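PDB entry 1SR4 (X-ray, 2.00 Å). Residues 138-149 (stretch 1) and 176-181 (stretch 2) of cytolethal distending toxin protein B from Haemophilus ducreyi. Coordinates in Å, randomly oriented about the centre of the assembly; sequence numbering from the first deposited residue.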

# COMPACT_ATOMS: atom_id res chain seq x y z
N HIS B 138 16.84 -6.68 -4.70
CA HIS B 138 17.04 -5.26 -4.64
C HIS B 138 18.39 -5.04 -5.32
O HIS B 138 19.43 -5.09 -4.67
CB HIS B 138 17.07 -4.75 -3.20
CG HIS B 138 17.21 -3.26 -3.10
ND1 HIS B 138 17.21 -2.59 -1.90
CD2 HIS B 138 17.35 -2.32 -4.06
CE1 HIS B 138 17.34 -1.29 -2.12
NE2 HIS B 138 17.43 -1.10 -3.42
N ALA B 139 18.36 -4.82 -6.64
CA ALA B 139 19.59 -4.63 -7.40
C ALA B 139 20.25 -3.28 -7.11
O ALA B 139 19.62 -2.37 -6.54
CB ALA B 139 19.30 -4.77 -8.90
N LEU B 140 21.50 -3.15 -7.53
CA LEU B 140 22.27 -1.93 -7.31
C LEU B 140 21.64 -0.70 -7.95
O LEU B 140 21.13 -0.76 -9.08
CB LEU B 140 23.71 -2.12 -7.81
CG LEU B 140 24.52 -3.19 -7.05
CD1 LEU B 140 25.73 -3.66 -7.86
CD2 LEU B 140 24.97 -2.60 -5.71
N ALA B 141 21.69 0.42 -7.23
CA ALA B 141 21.13 1.70 -7.67
C ALA B 141 21.63 2.14 -9.04
O ALA B 141 20.88 2.73 -9.82
CB ALA B 141 21.44 2.78 -6.64
N THR B 142 22.89 1.87 -9.34
CA THR B 142 23.40 2.26 -10.64
C THR B 142 23.07 1.20 -11.68
O THR B 142 23.80 0.20 -11.84
CB THR B 142 24.94 2.53 -10.59
OG1 THR B 142 25.56 1.73 -9.57
CG2 THR B 142 25.21 4.01 -10.30
N GLY B 143 21.93 1.42 -12.35
CA GLY B 143 21.45 0.52 -13.38
C GLY B 143 21.23 -0.95 -13.04
O GLY B 143 21.09 -1.76 -13.95
N GLY B 144 21.19 -1.30 -11.76
CA GLY B 144 21.00 -2.70 -11.39
C GLY B 144 21.97 -3.58 -12.17
O GLY B 144 21.59 -4.63 -12.69
N SER B 145 23.23 -3.15 -12.24
CA SER B 145 24.27 -3.85 -13.00
C SER B 145 24.50 -5.30 -12.61
O SER B 145 25.04 -6.08 -13.40
CB SER B 145 25.59 -3.08 -12.89
OG SER B 145 26.08 -3.12 -11.56
N ASP B 146 24.09 -5.66 -11.40
CA ASP B 146 24.25 -7.01 -10.89
C ASP B 146 23.10 -7.93 -11.28
O ASP B 146 23.16 -9.14 -11.06
CB ASP B 146 24.35 -6.97 -9.35
CG ASP B 146 23.14 -6.26 -8.70
OD1 ASP B 146 22.63 -5.26 -9.26
OD2 ASP B 146 22.70 -6.69 -7.61
N ALA B 147 22.06 -7.37 -11.89
CA ALA B 147 20.86 -8.14 -12.24
C ALA B 147 20.99 -9.33 -13.19
O ALA B 147 20.38 -10.38 -12.97
CB ALA B 147 19.79 -7.18 -12.75
N VAL B 148 21.77 -9.18 -14.25
CA VAL B 148 21.90 -10.28 -15.19
C VAL B 148 22.56 -11.51 -14.59
O VAL B 148 22.05 -12.63 -14.77
CB VAL B 148 22.66 -9.83 -16.47
CG1 VAL B 148 23.07 -11.06 -17.29
CG2 VAL B 148 21.77 -8.92 -17.31
N SER B 149 23.68 -11.34 -13.88
CA SER B 149 24.34 -12.51 -13.28
C SER B 149 23.50 -13.07 -12.13
O SER B 149 23.55 -14.26 -11.84
CB SER B 149 25.78 -12.18 -12.80
OG SER B 149 25.82 -11.26 -11.75
N GLY B 176 11.08 -7.70 -7.37
CA GLY B 176 11.68 -6.67 -6.56
C GLY B 176 12.06 -5.41 -7.30
O GLY B 176 11.52 -5.11 -8.35
N ASP B 177 13.01 -4.69 -6.71
CA ASP B 177 13.50 -3.43 -7.25
C ASP B 177 14.74 -3.73 -8.09
O ASP B 177 15.84 -3.93 -7.55
CB ASP B 177 13.84 -2.52 -6.07
CG ASP B 177 14.30 -1.14 -6.48
OD1 ASP B 177 14.64 -0.91 -7.67
OD2 ASP B 177 14.33 -0.27 -5.57
N PHE B 178 14.55 -3.77 -9.41
CA PHE B 178 15.63 -4.06 -10.35
C PHE B 178 16.47 -2.83 -10.68
O PHE B 178 17.55 -2.95 -11.24
CB PHE B 178 15.07 -4.68 -11.63
CG PHE B 178 14.68 -6.11 -11.47
CD1 PHE B 178 15.61 -7.12 -11.69
CD2 PHE B 178 13.39 -6.46 -11.07
CE1 PHE B 178 15.26 -8.47 -11.53
CE2 PHE B 178 13.04 -7.80 -10.90
CZ PHE B 178 13.98 -8.80 -11.13
N ASN B 179 15.95 -1.66 -10.35
CA ASN B 179 16.68 -0.43 -10.59
C ASN B 179 17.10 -0.19 -12.03
O ASN B 179 18.14 0.41 -12.28
CB ASN B 179 17.91 -0.35 -9.66
CG ASN B 179 17.61 0.43 -8.38
OD1 ASN B 179 16.99 1.48 -8.44
ND2 ASN B 179 18.06 -0.08 -7.23
N ARG B 180 16.29 -0.64 -12.98
CA ARG B 180 16.55 -0.42 -14.41
C ARG B 180 15.26 -0.73 -15.13
O ARG B 180 14.43 -1.48 -14.61
CB ARG B 180 17.68 -1.33 -14.91
CG ARG B 180 17.39 -2.83 -14.77
CD ARG B 180 18.67 -3.65 -14.80
NE ARG B 180 19.29 -3.65 -16.13
CZ ARG B 180 20.38 -4.35 -16.42
NH1 ARG B 180 20.96 -5.09 -15.49
NH2 ARG B 180 20.88 -4.33 -17.65
N ALA B 181 15.07 -0.16 -16.31
CA ALA B 181 13.85 -0.38 -17.06
C ALA B 181 13.71 -1.83 -17.49
O ALA B 181 14.69 -2.53 -17.71
CB ALA B 181 13.84 0.53 -18.28
O HOH W 1 17.82 3.49 -9.74
O HOH W 2 23.36 -6.82 -15.43

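Gly176, where the chain turns a corner, leads into the contact without itself touching stretch 1. Its backbone angles (phi 163°, psi −157°) suit glycine, since a CB here would be jammed against the carbonyl oxygen of the preceding residue.

Asp177 forms the one beta bridge between the stretches, pairing in parallel with His138 at a CA-CA distance of 4.8 Å. Its carbonyl oxygen accepts a hydrogen bond from the backbone of the next residue along stretch 1, Ala139 N to Asp177 O at 2.8 Å, and also receives a CA-H...O contact from His138 CA at 3.4 Å. The side chains of Asp177 and His138 lie on the same face of the sheet, both with chi1 in t, yet Asp177 OD2 and His138 NE2 remain 3.9 Å apart; OD2 is hydrogen-bonded elsewhere in the structure. Asp177 OD1 instead turns back on its own stretch and accepts a weak hydrogen bond from Asn179 N at 3.1 Å.

At Phe178 the CA-to-CB bond points away from stretch 1, and the carbonyl makes the closer approaches. Phe178 O lies 3.4 Å from Ala139 CB and takes a CA-H...O contact from Gly144 CA at 3.5 Å. An ideal CB on Gly144 would fall 2.1 Å from Phe178 O, a clash, so the close passage of the chains relies on the absence of a side chain; the positive phi of Gly144 independently favours glycine. The ring keeps an apolar contact through its edge, with Phe178 CD1 4.3 Å from Ala147 CB.

Asn179 points toward the loop of stretch 1. Its amide donates a hydrogen bond from Asn179 ND2 to Ala139 O at 2.9 Å, and the same nitrogen sits near the plane of the His138 ring, 3.9 Å from His138 CD2. The other end of the amide is linked through water 1, which donates to both Asn179 OD1 (2.5 Å) and Ala141 O (3.2 Å). Asn179 CB packs 3.3 Å from Leu140 O, a carbonyl that also accepts a hydrogen bond from Gly144 N at 2.7 Å within the loop.

Arg180 extends along the turn from Gly144 to Ala147. The guanidinium places one face over Gly143 O, while Arg180 NH1 gives a weak hydrogen bond to Gly144 O at 2.9 Å. Gly144 O also accepts from Ala147 N at 2.9 Å, closing the type I turn. Water 2 reinforces this junction, accepting from Arg180 NH1 (3.0 Å) and Val148 N (3.1 Å) and donating to Ser145 O (2.7 Å). Ala181, the N-cap residue of a following helix, makes no contact.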